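Alpha-L-rhamnosidase (Aspergillus terreus, PDB 6GSZ) probably hydrolyses terminal non-reducing alpha-L-rhamnose residues of alpha-L-rhamnosides, and carries bound calcium and N-linked glycans. Local coordinates at residues Gly735-Glu740 / Ser758-Ala763; Leu582-Pro587 / Glu740-Met745; Asn436-Lys441 / Ser726-Val731; Phe393-Phe398 / Ile457-Pro462. All blocks are in the same frame, centred on the assembly; numbering follows the deposited sequence.

Interaction 1 of 4, residues Gly735-Glu740 / Ser758-Ala763. With BGC (beta-D-glucopyranose), chain B.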
# COMPACT_ATOMS: atom_id res chain seq x y z
N GLY A 735 -2.54 -20.28 9.29
CA GLY A 735 -2.62 -18.99 8.65
C GLY A 735 -1.28 -18.52 8.12
O GLY A 735 -0.25 -18.73 8.78
N THR A 736 -1.30 -17.89 6.94
CA THR A 736 -0.11 -17.34 6.30
C THR A 736 -0.28 -15.84 6.00
O THR A 736 0.58 -15.24 5.34
CB THR A 736 0.25 -18.14 5.04
OG1 THR A 736 -0.84 -18.17 4.13
CG2 THR A 736 0.68 -19.56 5.37
N THR A 737 -1.35 -15.28 6.54
CA THR A 737 -1.76 -13.89 6.43
C THR A 737 -2.49 -13.59 7.73
O THR A 737 -2.88 -14.51 8.42
CB THR A 737 -2.69 -13.66 5.23
OG1 THR A 737 -3.70 -14.65 5.18
CG2 THR A 737 -1.93 -13.61 3.93
N THR A 738 -2.69 -12.31 8.04
CA THR A 738 -3.57 -11.95 9.15
C THR A 738 -5.01 -11.95 8.65
O THR A 738 -5.30 -11.62 7.50
CB THR A 738 -3.13 -10.62 9.78
OG1 THR A 738 -3.01 -9.55 8.83
CG2 THR A 738 -1.82 -10.76 10.52
N TRP A 739 -5.93 -12.29 9.55
CA TRP A 739 -7.35 -12.48 9.18
C TRP A 739 -8.17 -11.28 9.64
O TRP A 739 -7.83 -10.58 10.59
CB TRP A 739 -7.92 -13.76 9.80
CG TRP A 739 -7.12 -15.00 9.53
CD1 TRP A 739 -6.22 -15.24 8.53
CD2 TRP A 739 -7.27 -16.23 10.25
NE1 TRP A 739 -5.78 -16.54 8.60
CE2 TRP A 739 -6.39 -17.16 9.66
CE3 TRP A 739 -8.01 -16.60 11.37
CZ2 TRP A 739 -6.28 -18.48 10.12
CZ3 TRP A 739 -7.90 -17.89 11.84
CH2 TRP A 739 -7.06 -18.82 11.22
N GLU A 740 -9.29 -11.04 8.98
CA GLU A 740 -10.21 -9.96 9.32
C GLU A 740 -10.71 -10.07 10.76
O GLU A 740 -10.72 -9.07 11.49
CB GLU A 740 -11.37 -10.02 8.33
CG GLU A 740 -12.48 -9.00 8.52
CD GLU A 740 -13.57 -9.04 7.47
OE1 GLU A 740 -13.86 -10.16 6.97
OE2 GLU A 740 -14.12 -7.94 7.18
N SER A 758 -12.99 -12.70 5.99
CA SER A 758 -11.84 -12.70 5.12
C SER A 758 -10.63 -13.27 5.88
O SER A 758 -10.45 -13.05 7.10
CB SER A 758 -11.56 -11.30 4.62
OG SER A 758 -10.19 -11.02 4.50
N PHE A 759 -9.73 -13.94 5.14
CA PHE A 759 -8.48 -14.44 5.68
C PHE A 759 -7.28 -13.57 5.24
O PHE A 759 -6.14 -14.05 5.29
CB PHE A 759 -8.26 -15.92 5.31
CG PHE A 759 -9.28 -16.81 5.95
CD1 PHE A 759 -9.04 -17.32 7.20
CD2 PHE A 759 -10.50 -17.10 5.34
CE1 PHE A 759 -9.98 -18.13 7.83
CE2 PHE A 759 -11.43 -17.90 5.96
CZ PHE A 759 -11.17 -18.41 7.20
N ASN A 760 -7.52 -12.32 4.84
CA ASN A 760 -6.41 -11.49 4.39
C ASN A 760 -6.75 -10.01 4.52
O ASN A 760 -6.99 -9.31 3.54
CB ASN A 760 -6.03 -11.83 2.95
CG ASN A 760 -4.62 -11.43 2.58
OD1 ASN A 760 -3.95 -10.73 3.36
ND2 ASN A 760 -4.13 -11.84 1.42
N HIS A 761 -6.73 -9.54 5.77
CA HIS A 761 -6.93 -8.12 6.17
C HIS A 761 -5.73 -7.71 7.02
O HIS A 761 -5.41 -8.48 7.92
CB HIS A 761 -8.18 -8.00 7.06
CG HIS A 761 -9.48 -7.63 6.43
ND1 HIS A 761 -10.15 -8.49 5.58
CD2 HIS A 761 -10.27 -6.55 6.62
CE1 HIS A 761 -11.29 -7.91 5.23
NE2 HIS A 761 -11.39 -6.69 5.84
N TYR A 762 -5.10 -6.56 6.74
CA TYR A 762 -3.95 -6.13 7.57
C TYR A 762 -4.31 -5.53 8.92
O TYR A 762 -3.37 -5.36 9.73
CB TYR A 762 -3.02 -5.20 6.79
CG TYR A 762 -3.60 -4.00 6.07
CD1 TYR A 762 -4.45 -3.11 6.68
CD2 TYR A 762 -3.30 -3.78 4.73
CE1 TYR A 762 -4.93 -1.99 6.03
CE2 TYR A 762 -3.80 -2.67 4.05
CZ TYR A 762 -4.68 -1.81 4.68
OH TYR A 762 -5.15 -0.72 4.00
N ALA A 763 -5.57 -5.23 9.25
CA ALA A 763 -5.84 -4.52 10.51
C ALA A 763 -5.23 -5.21 11.72
O ALA A 763 -4.61 -4.52 12.51
CB ALA A 763 -7.35 -4.34 10.71
C2 BGC B . -13.37 -3.13 6.48
C3 BGC B . -13.94 -2.33 7.61
C4 BGC B . -15.39 -1.89 7.49
C5 BGC B . -16.10 -3.10 7.14
C6 BGC B . -17.56 -2.69 7.07
C1 BGC B . -14.33 -4.25 6.12
O1 BGC B . -13.70 -5.07 5.15
O2 BGC B . -12.30 -3.92 6.94
O3 BGC B . -13.31 -1.16 7.62
O4 BGC B . -15.98 -1.24 8.64
O5 BGC B . -15.65 -3.77 5.91
O6 BGC B . -18.32 -3.80 6.58
O HOH W 1 -7.13 -7.95 10.20
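T737 and T738 clip one arm of a long connection onto the other with their hydroxyls. T737 OG1 donates to F759 O at 2.5 Å, nearly along the C=O axis. T738 OG1 donates to H761 O at 2.8 Å. In both, OG1 lies between the backbone N and the carbonyl carbon. Backbone bonds continue the seam, H761 N to T738 O and E740 N to S758 O, while a water donates to both W739 O and H761 O.

Aromatic packing covers the W739 end. The edge of F759 meets the W739 face in a T-shaped pair, planes at 79°, with F759 CD1 3.6 Å from W739 CE2.

Around H761 the contacts combine. E740 CG, anti to its backbone N, stands over the centre of the imidazole, 3.6 Å from the centroid, in a CH-pi contact; the extended chain beyond it runs alongside the ring and stacks its carboxylate on it, planes 21° apart. At the ring edge, H761 ND1 shares a 2.8 Å hydrogen bond with S758 OG, which also accepts from N760 N in an ST turn. E740 OE1 forms a salt bridge with R464.

The imidazole is thus held at ND1 and on one face, and this fixes the direction of NE2, which donates to O1 of the bound glucose at 2.9 Å: second-shell S758 positions a first-shell pocket residue.

Interaction 2 of 4, residues Leu582-Pro587 / Glu740-Met745. With MAN (alpha-D-mannopyranose), chain F.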
# COMPACT_ATOMS: atom_id res chain seq x y z
N LEU A 582 -15.41 -5.30 15.28
CA LEU A 582 -14.85 -6.65 15.32
C LEU A 582 -14.15 -6.92 16.66
O LEU A 582 -13.30 -7.77 16.74
CB LEU A 582 -13.95 -6.91 14.10
CG LEU A 582 -14.71 -7.28 12.83
CD1 LEU A 582 -13.77 -7.37 11.63
CD2 LEU A 582 -15.48 -8.58 13.02
N ASP A 583 -14.63 -6.26 17.72
CA ASP A 583 -14.41 -6.71 19.10
C ASP A 583 -14.66 -8.21 19.09
O ASP A 583 -15.68 -8.63 18.53
CB ASP A 583 -15.35 -5.95 20.04
CG ASP A 583 -15.39 -6.33 21.51
OD1 ASP A 583 -15.07 -7.51 21.83
OD2 ASP A 583 -15.77 -5.45 22.30
N PRO A 584 -13.80 -9.08 19.64
CA PRO A 584 -14.03 -10.53 19.57
C PRO A 584 -15.33 -11.01 20.24
O PRO A 584 -15.81 -12.12 19.95
CB PRO A 584 -12.82 -11.13 20.27
CG PRO A 584 -12.29 -10.03 21.13
CD PRO A 584 -12.57 -8.75 20.37
N LYS A 585 -15.92 -10.20 21.12
CA LYS A 585 -17.17 -10.52 21.78
C LYS A 585 -18.40 -10.06 20.97
O LYS A 585 -19.52 -10.42 21.33
CB LYS A 585 -17.23 -9.89 23.17
CG LYS A 585 -16.17 -10.34 24.16
CD LYS A 585 -16.34 -11.69 24.71
CE LYS A 585 -15.48 -11.88 25.95
NZ LYS A 585 -15.15 -13.30 26.14
N ALA A 586 -18.21 -9.28 19.89
CA ALA A 586 -19.35 -8.89 19.07
C ALA A 586 -19.93 -10.13 18.38
O ALA A 586 -19.18 -11.04 17.99
CB ALA A 586 -18.95 -7.85 18.05
N PRO A 587 -21.27 -10.21 18.21
CA PRO A 587 -21.87 -11.32 17.47
C PRO A 587 -21.35 -11.35 16.03
O PRO A 587 -21.09 -10.28 15.46
CB PRO A 587 -23.38 -11.00 17.48
CG PRO A 587 -23.57 -10.01 18.59
CD PRO A 587 -22.28 -9.22 18.63
N GLU A 740 -9.29 -11.04 8.98
CA GLU A 740 -10.21 -9.96 9.32
C GLU A 740 -10.71 -10.07 10.76
O GLU A 740 -10.72 -9.07 11.49
CB GLU A 740 -11.37 -10.02 8.33
CG GLU A 740 -12.48 -9.00 8.52
CD GLU A 740 -13.57 -9.04 7.47
OE1 GLU A 740 -13.86 -10.16 6.97
OE2 GLU A 740 -14.12 -7.94 7.18
N ARG A 741 -11.23 -11.25 11.10
CA ARG A 741 -11.72 -11.54 12.41
C ARG A 741 -10.65 -12.31 13.19
O ARG A 741 -9.92 -13.13 12.63
CB ARG A 741 -12.91 -12.49 12.32
CG ARG A 741 -14.08 -11.94 11.51
CD ARG A 741 -15.13 -13.00 11.29
NE ARG A 741 -16.38 -12.46 10.74
CZ ARG A 741 -17.32 -11.81 11.43
NH1 ARG A 741 -17.24 -11.70 12.77
NH2 ARG A 741 -18.34 -11.28 10.78
N TRP A 742 -10.62 -12.11 14.50
CA TRP A 742 -9.74 -12.94 15.34
C TRP A 742 -10.02 -14.42 15.02
O TRP A 742 -9.09 -15.27 14.88
CB TRP A 742 -9.92 -12.62 16.83
CG TRP A 742 -9.52 -11.21 17.16
CD1 TRP A 742 -10.32 -10.17 17.50
CD2 TRP A 742 -8.18 -10.72 17.19
NE1 TRP A 742 -9.57 -9.03 17.72
CE2 TRP A 742 -8.26 -9.34 17.50
CE3 TRP A 742 -6.93 -11.29 16.91
CZ2 TRP A 742 -7.12 -8.57 17.65
CZ3 TRP A 742 -5.81 -10.51 17.06
CH2 TRP A 742 -5.92 -9.16 17.39
N ASP A 743 -11.31 -14.73 14.82
CA ASP A 743 -11.78 -16.11 14.61
C ASP A 743 -12.34 -16.28 13.19
O ASP A 743 -13.39 -16.89 13.03
CB ASP A 743 -12.85 -16.48 15.67
CG ASP A 743 -14.04 -15.53 15.75
OD1 ASP A 743 -14.02 -14.46 15.07
OD2 ASP A 743 -14.92 -15.77 16.58
N SER A 744 -11.65 -15.81 12.14
CA SER A 744 -12.17 -16.03 10.78
C SER A 744 -12.35 -17.53 10.56
O SER A 744 -13.26 -17.94 9.85
CB SER A 744 -11.29 -15.42 9.72
OG SER A 744 -11.52 -14.02 9.57
N MET A 745 -11.42 -18.34 11.10
CA MET A 745 -11.62 -19.81 11.19
C MET A 745 -11.77 -20.19 12.67
O MET A 745 -11.02 -19.67 13.52
CB MET A 745 -10.43 -20.57 10.61
CG MET A 745 -10.58 -22.09 10.56
SD MET A 745 -9.27 -22.86 9.55
CE MET A 745 -9.84 -22.39 7.91
C1 MAN F . -19.35 -15.56 22.24
C2 MAN F . -19.78 -14.09 22.17
C3 MAN F . -19.95 -13.69 20.70
C4 MAN F . -18.64 -13.95 19.91
C5 MAN F . -18.22 -15.40 20.13
C6 MAN F . -16.87 -15.67 19.52
O2 MAN F . -18.79 -13.31 22.83
O3 MAN F . -20.46 -12.34 20.59
O4 MAN F . -18.82 -13.76 18.45
O5 MAN F . -18.14 -15.81 21.51
O6 MAN F . -16.58 -17.01 19.86
O HOH W 2 -12.87 -10.34 15.40
O HOH W 3 -14.05 -13.69 18.40
O HOH W 4 -18.48 -9.84 14.62
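The guanidinium of R741 carries L582 CD2 over one face, with R741 NH1 3.6 Å from that methyl carbon, and the R741 and L582 side chains cross at about a right angle. The W742 indole meets P584 obliquely: P584 CB lies 3.9 Å from W742 CD1, and the two side chains run side by side, pointing the same way. Beyond the two segments, W727 packs edge-to-face with the indole and T694 O accepts from W742 NE1.

L582 is the wedge here. Its CG is anti to the carbonyl carbon (chi1 -81°), and the two methyls beyond divide the work, CD2 going to R741 while CD1 sits 3.5 Å from E740 O and also touches E740 CG.

Polar links across the contact pass through water. One water donates to L582 O and accepts from W742 N. Another accepts from R741 NH1 at 2.9 Å and donates to P587 O; the same guanidinium is gripped by M756 O at NE and by A588 O at NH2, so several bonds fix its rotation beneath the leucine. A third donates to P584 O and, weakly, to D743 OD2.

D583 to A586 form a type I turn, and D583 OD1 accepts from K585 N at 2.9 Å in an Asx turn. The turn also meets a mannose of a protein-linked glycan, whose O4 donates to A586 O at 2.8 Å. Two long connecting loops of an (alpha/alpha)6 barrel, the fold expected of a six-hairpin glycosidase domain, here pack beside the sugar pocket that E740 lines, with the glycan mannose against the 583-586 turn.

Interaction 3 of 4, residues Asn436-Lys441 / Ser726-Val731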
# COMPACT_ATOMS: atom_id res chain seq x y z
N ASN A 436 11.52 -16.88 18.60
CA ASN A 436 10.25 -17.56 18.68
C ASN A 436 9.72 -17.74 17.26
O ASN A 436 9.35 -16.78 16.59
CB ASN A 436 9.25 -16.78 19.52
CG ASN A 436 7.95 -17.50 19.75
OD1 ASN A 436 7.34 -17.99 18.80
ND2 ASN A 436 7.46 -17.45 20.98
N PRO A 437 9.69 -18.99 16.76
CA PRO A 437 9.30 -19.22 15.37
C PRO A 437 7.86 -18.82 15.05
O PRO A 437 7.58 -18.46 13.90
CB PRO A 437 9.54 -20.71 15.10
CG PRO A 437 9.93 -21.32 16.42
CD PRO A 437 10.03 -20.24 17.46
N LEU A 438 6.96 -18.89 16.04
CA LEU A 438 5.58 -18.46 15.80
C LEU A 438 5.52 -16.93 15.61
O LEU A 438 4.74 -16.45 14.80
CB LEU A 438 4.65 -18.92 16.92
CG LEU A 438 4.59 -20.43 17.15
CD1 LEU A 438 3.64 -20.74 18.28
CD2 LEU A 438 4.19 -21.17 15.90
N ILE A 439 6.25 -16.16 16.43
CA ILE A 439 6.22 -14.69 16.32
C ILE A 439 6.95 -14.30 15.03
O ILE A 439 6.53 -13.36 14.31
CB ILE A 439 6.83 -14.04 17.58
CG1 ILE A 439 5.96 -14.35 18.79
CG2 ILE A 439 7.00 -12.54 17.42
CD1 ILE A 439 6.55 -13.86 20.09
N SER A 440 8.03 -15.01 14.68
CA SER A 440 8.67 -14.74 13.37
C SER A 440 7.67 -14.99 12.22
O SER A 440 7.61 -14.19 11.27
CB SER A 440 9.92 -15.56 13.13
OG SER A 440 10.89 -15.26 14.11
N LYS A 441 6.89 -16.08 12.31
CA LYS A 441 5.91 -16.36 11.27
C LYS A 441 4.81 -15.30 11.27
O LYS A 441 4.32 -14.92 10.19
CB LYS A 441 5.30 -17.75 11.47
CG LYS A 441 4.25 -18.14 10.43
CD LYS A 441 4.78 -18.17 9.01
CE LYS A 441 3.92 -18.97 8.06
NZ LYS A 441 4.49 -18.97 6.68
N SER A 726 -6.41 -14.42 19.59
CA SER A 726 -5.03 -13.99 19.73
C SER A 726 -4.40 -13.94 18.34
O SER A 726 -4.99 -14.41 17.36
CB SER A 726 -4.23 -14.94 20.61
OG SER A 726 -4.13 -16.21 19.98
N TRP A 727 -3.22 -13.36 18.22
CA TRP A 727 -2.50 -13.37 16.94
C TRP A 727 -1.98 -14.76 16.55
O TRP A 727 -2.15 -15.21 15.42
CB TRP A 727 -1.36 -12.38 16.96
CG TRP A 727 -1.80 -10.96 17.06
CD1 TRP A 727 -2.13 -10.14 16.02
CD2 TRP A 727 -1.92 -10.16 18.25
NE1 TRP A 727 -2.50 -8.91 16.48
CE2 TRP A 727 -2.35 -8.88 17.85
CE3 TRP A 727 -1.72 -10.41 19.60
CZ2 TRP A 727 -2.60 -7.85 18.76
CZ3 TRP A 727 -1.97 -9.39 20.51
CH2 TRP A 727 -2.39 -8.13 20.08
N LEU A 728 -1.34 -15.46 17.50
CA LEU A 728 -0.68 -16.72 17.15
C LEU A 728 -1.68 -17.85 16.97
O LEU A 728 -1.32 -18.86 16.37
CB LEU A 728 0.37 -17.09 18.21
CG LEU A 728 1.52 -16.12 18.33
CD1 LEU A 728 2.60 -16.67 19.26
CD2 LEU A 728 2.10 -15.71 16.99
N TYR A 729 -2.92 -17.68 17.44
CA TYR A 729 -3.95 -18.66 17.07
C TYR A 729 -4.01 -18.77 15.55
O TYR A 729 -4.11 -19.86 15.01
CB TYR A 729 -5.30 -18.25 17.63
CG TYR A 729 -6.47 -18.99 17.04
CD1 TYR A 729 -6.71 -20.29 17.40
CD2 TYR A 729 -7.33 -18.39 16.14
CE1 TYR A 729 -7.78 -20.99 16.86
CE2 TYR A 729 -8.41 -19.05 15.59
CZ TYR A 729 -8.63 -20.37 15.96
OH TYR A 729 -9.69 -21.05 15.42
N GLN A 730 -4.00 -17.62 14.88
CA GLN A 730 -4.13 -17.65 13.42
C GLN A 730 -2.92 -18.36 12.79
O GLN A 730 -3.08 -19.11 11.84
CB GLN A 730 -4.32 -16.23 12.86
CG GLN A 730 -5.43 -15.46 13.55
CD GLN A 730 -5.80 -14.14 12.91
OE1 GLN A 730 -5.00 -13.54 12.19
NE2 GLN A 730 -7.01 -13.65 13.20
N VAL A 731 -1.74 -18.23 13.42
CA VAL A 731 -0.51 -18.87 12.95
C VAL A 731 -0.59 -20.41 13.13
O VAL A 731 -0.26 -21.20 12.22
CB VAL A 731 0.71 -18.27 13.68
CG1 VAL A 731 1.97 -19.03 13.31
CG2 VAL A 731 0.89 -16.79 13.31
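V731 sets CG1 anti to its backbone N (chi1 174°), and K441 does the same with its own CG (chi1 180°), which brings K441 CG to 3.8 Å from V731 CG1. The pair belongs to a helix-helix packing at a right angle: the short axes of 437-441 and 727-731 cross at 90° and come within 9.6 Å of one another, inside the six-hairpin glycosidase domain, whose helices are expected to build an (alpha/alpha)6 barrel.

The side-chain contacts are apolar, and two residues of the second helix make them. V731 CG1 reaches L438 CD2 as well as the aliphatic start of K441, whose chain then bends at its second torsion. L728 projects toward the first helix and forks there: its CD1 touches L438 CB at 3.8 Å and I439 CG1 at 4.1 Å. L728 also packs on L442, and V731 on N445, further along helix 437-453. L438 and V731 in addition line a pocket that holds a 2-(2-methoxyethoxy)ethanol molecule, probably from the crystallisation liquor.

Each helix is capped where it starts. N436 OD1 accepts from I439 N at 3.2 Å, the donor standing above the carbonyl plane of the side-chain amide, and more weakly from L438 N. S726 OG accepts from Y729 N. Both helix starts, which supply the touching residues, are thus capped. The closest approach between the helices is of methyl to backbone, the other branch of the leucine fork: L728 CD2 lies 3.5 Å from L438 O.

Interaction 4 of 4, residues Phe393-Phe398 / Ile457-Pro462. With BGC (beta-D-glucopyranose), chain B.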
# COMPACT_ATOMS: atom_id res chain seq x y z
N PHE A 393 -6.97 -8.76 -16.73
CA PHE A 393 -7.68 -7.65 -16.05
C PHE A 393 -8.46 -8.13 -14.82
O PHE A 393 -9.48 -7.51 -14.43
CB PHE A 393 -8.61 -6.92 -17.02
CG PHE A 393 -7.90 -6.46 -18.28
CD1 PHE A 393 -6.86 -5.55 -18.22
CD2 PHE A 393 -8.25 -6.99 -19.53
CE1 PHE A 393 -6.21 -5.14 -19.38
CE2 PHE A 393 -7.58 -6.59 -20.68
CZ PHE A 393 -6.58 -5.65 -20.61
N THR A 394 -7.95 -9.18 -14.18
CA THR A 394 -8.55 -9.67 -12.94
C THR A 394 -7.42 -9.87 -11.92
O THR A 394 -6.25 -9.91 -12.27
CB THR A 394 -9.34 -10.97 -13.16
OG1 THR A 394 -10.07 -11.31 -11.98
CG2 THR A 394 -8.44 -12.13 -13.49
N TYR A 395 -7.81 -10.12 -10.66
CA TYR A 395 -6.84 -10.65 -9.71
C TYR A 395 -7.61 -11.41 -8.64
O TYR A 395 -8.80 -11.17 -8.47
CB TYR A 395 -5.92 -9.56 -9.12
CG TYR A 395 -6.52 -8.60 -8.12
CD1 TYR A 395 -7.25 -7.46 -8.42
CD2 TYR A 395 -6.22 -8.79 -6.77
CE1 TYR A 395 -7.61 -6.54 -7.46
CE2 TYR A 395 -6.62 -7.90 -5.80
CZ TYR A 395 -7.29 -6.75 -6.13
OH TYR A 395 -7.62 -5.81 -5.19
N HIS A 396 -6.90 -12.28 -7.92
CA HIS A 396 -7.53 -13.12 -6.91
C HIS A 396 -6.67 -13.15 -5.64
O HIS A 396 -5.46 -13.01 -5.72
CB HIS A 396 -7.72 -14.54 -7.43
CG HIS A 396 -8.16 -14.66 -8.85
ND1 HIS A 396 -9.34 -14.15 -9.34
CD2 HIS A 396 -7.51 -15.23 -9.87
CE1 HIS A 396 -9.42 -14.48 -10.63
NE2 HIS A 396 -8.33 -15.16 -10.98
N GLY A 397 -7.32 -13.46 -4.54
CA GLY A 397 -6.65 -13.69 -3.26
C GLY A 397 -6.87 -15.15 -2.89
O GLY A 397 -7.99 -15.56 -2.76
N PHE A 398 -5.79 -15.96 -2.80
CA PHE A 398 -5.96 -17.40 -2.70
C PHE A 398 -4.69 -18.11 -2.23
O PHE A 398 -3.58 -17.65 -2.47
CB PHE A 398 -6.35 -17.95 -4.08
CG PHE A 398 -5.29 -17.86 -5.15
CD1 PHE A 398 -5.06 -16.67 -5.82
CD2 PHE A 398 -4.50 -18.94 -5.52
CE1 PHE A 398 -4.08 -16.55 -6.77
CE2 PHE A 398 -3.53 -18.83 -6.51
CZ PHE A 398 -3.32 -17.63 -7.15
N ILE A 457 -4.39 0.96 -4.42
CA ILE A 457 -4.96 1.63 -3.24
C ILE A 457 -4.80 0.66 -2.05
O ILE A 457 -4.59 -0.54 -2.25
CB ILE A 457 -6.44 1.99 -3.47
CG1 ILE A 457 -7.29 0.74 -3.67
CG2 ILE A 457 -6.59 2.97 -4.62
CD1 ILE A 457 -8.77 0.95 -3.39
N PRO A 458 -4.86 1.15 -0.79
CA PRO A 458 -4.80 0.28 0.37
C PRO A 458 -6.18 -0.34 0.60
O PRO A 458 -7.10 0.33 1.08
CB PRO A 458 -4.37 1.22 1.49
CG PRO A 458 -4.92 2.58 1.06
CD PRO A 458 -5.02 2.55 -0.45
N THR A 459 -6.27 -1.61 0.26
CA THR A 459 -7.55 -2.32 0.29
C THR A 459 -7.80 -3.00 1.64
O THR A 459 -6.86 -3.36 2.35
CB THR A 459 -7.68 -3.39 -0.80
OG1 THR A 459 -6.64 -4.35 -0.72
CG2 THR A 459 -7.65 -2.82 -2.20
N ASP A 460 -9.08 -3.14 2.01
CA ASP A 460 -9.44 -3.93 3.13
C ASP A 460 -9.09 -5.41 2.94
O ASP A 460 -8.60 -6.08 3.84
CB ASP A 460 -10.92 -3.83 3.48
CG ASP A 460 -11.91 -4.27 2.40
OD1 ASP A 460 -11.66 -4.01 1.19
OD2 ASP A 460 -12.93 -4.88 2.81
N CYS A 461 -9.41 -5.93 1.74
CA CYS A 461 -9.13 -7.32 1.43
C CYS A 461 -9.00 -7.49 -0.08
O CYS A 461 -9.32 -6.59 -0.82
CB CYS A 461 -10.22 -8.26 1.97
SG CYS A 461 -11.89 -7.91 1.36
N PRO A 462 -8.39 -8.60 -0.53
CA PRO A 462 -8.11 -8.81 -1.95
C PRO A 462 -8.91 -9.91 -2.63
O PRO A 462 -8.65 -10.13 -3.79
CB PRO A 462 -6.65 -9.30 -1.84
CG PRO A 462 -6.65 -10.19 -0.61
CD PRO A 462 -7.69 -9.57 0.32
C2 BGC B . -13.37 -3.13 6.48
C3 BGC B . -13.94 -2.33 7.61
C4 BGC B . -15.39 -1.89 7.49
C5 BGC B . -16.10 -3.10 7.14
C6 BGC B . -17.56 -2.69 7.07
C1 BGC B . -14.33 -4.25 6.12
O1 BGC B . -13.70 -5.07 5.15
O2 BGC B . -12.30 -3.92 6.94
O3 BGC B . -13.31 -1.16 7.62
O4 BGC B . -15.98 -1.24 8.64
O5 BGC B . -15.65 -3.77 5.91
O6 BGC B . -18.32 -3.80 6.58
O HOH W 5 -6.13 -6.00 -2.92
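Y395 and P462 make the direct contact: Y395 CE2 lies 3.6 Å from P462 O, an approach oblique to the ring, and 4.2 Å from P462 CB. The backbone of G397 comes up to the same carbonyl, with G397 N 3.7 Å from P462 O. A CB on G397 would point at the proline and stand tight against its ring, 3.0 Å from P462 CG, so the glycine suits this close approach.

At its hydroxyl end the tyrosine meets T459. Y395 OH is 4.2 Å from T459 CG2, and one water bridges the two hydroxyls, 2.7 Å from Y395 OH and donating to T459 OG1 at 2.8 Å.

A second layer holds this pair. F455 stacks on the Y395 ring, R467 makes a cation-pi contact with it and also bonds to Y395 O, and V337 touches both Y395 and P462. T459 OG1 has N453 OD1 as its further partner. On strand 396-398, H396 turns away from the contact toward D377 and stacks with H356.

Next to T459 the loop turns to the sugar. D460 OD2 accepts from O1 of the bound glucose in a very short bond of 2.5 Å, while OD1 is anchored by the backbone N of L468, so that the carboxylate is held on the protein side as well. The contact is a domain interface: a two-stranded sheet of the concanavalin-like domain, 396-398 with 335-337, abuts a loop of the six-hairpin glycosidase domain, expected to be an (alpha/alpha)6 barrel, that carries part of the glucose pocket.

From the N terminus, interaction 4 opens first, at 393-398 in the concanavalin-like domain, and closes at 457-462, tying that beta domain to the helical catalytic one. Interaction 3 starts within this span, at 436-441, so the two cross; it closes only at 726-731, bringing an early helix against a late one. Interaction 2 leaves from 582-587 inside that long loop and ends at 740-745, crossing interaction 3. The short closure of interaction 1, 735-740 to 758-763, in turn crosses interaction 2, and the two share E740. Q730 reaches from interaction 3 to W739 and W742, while interactions 1 and 4 meet at the glucose.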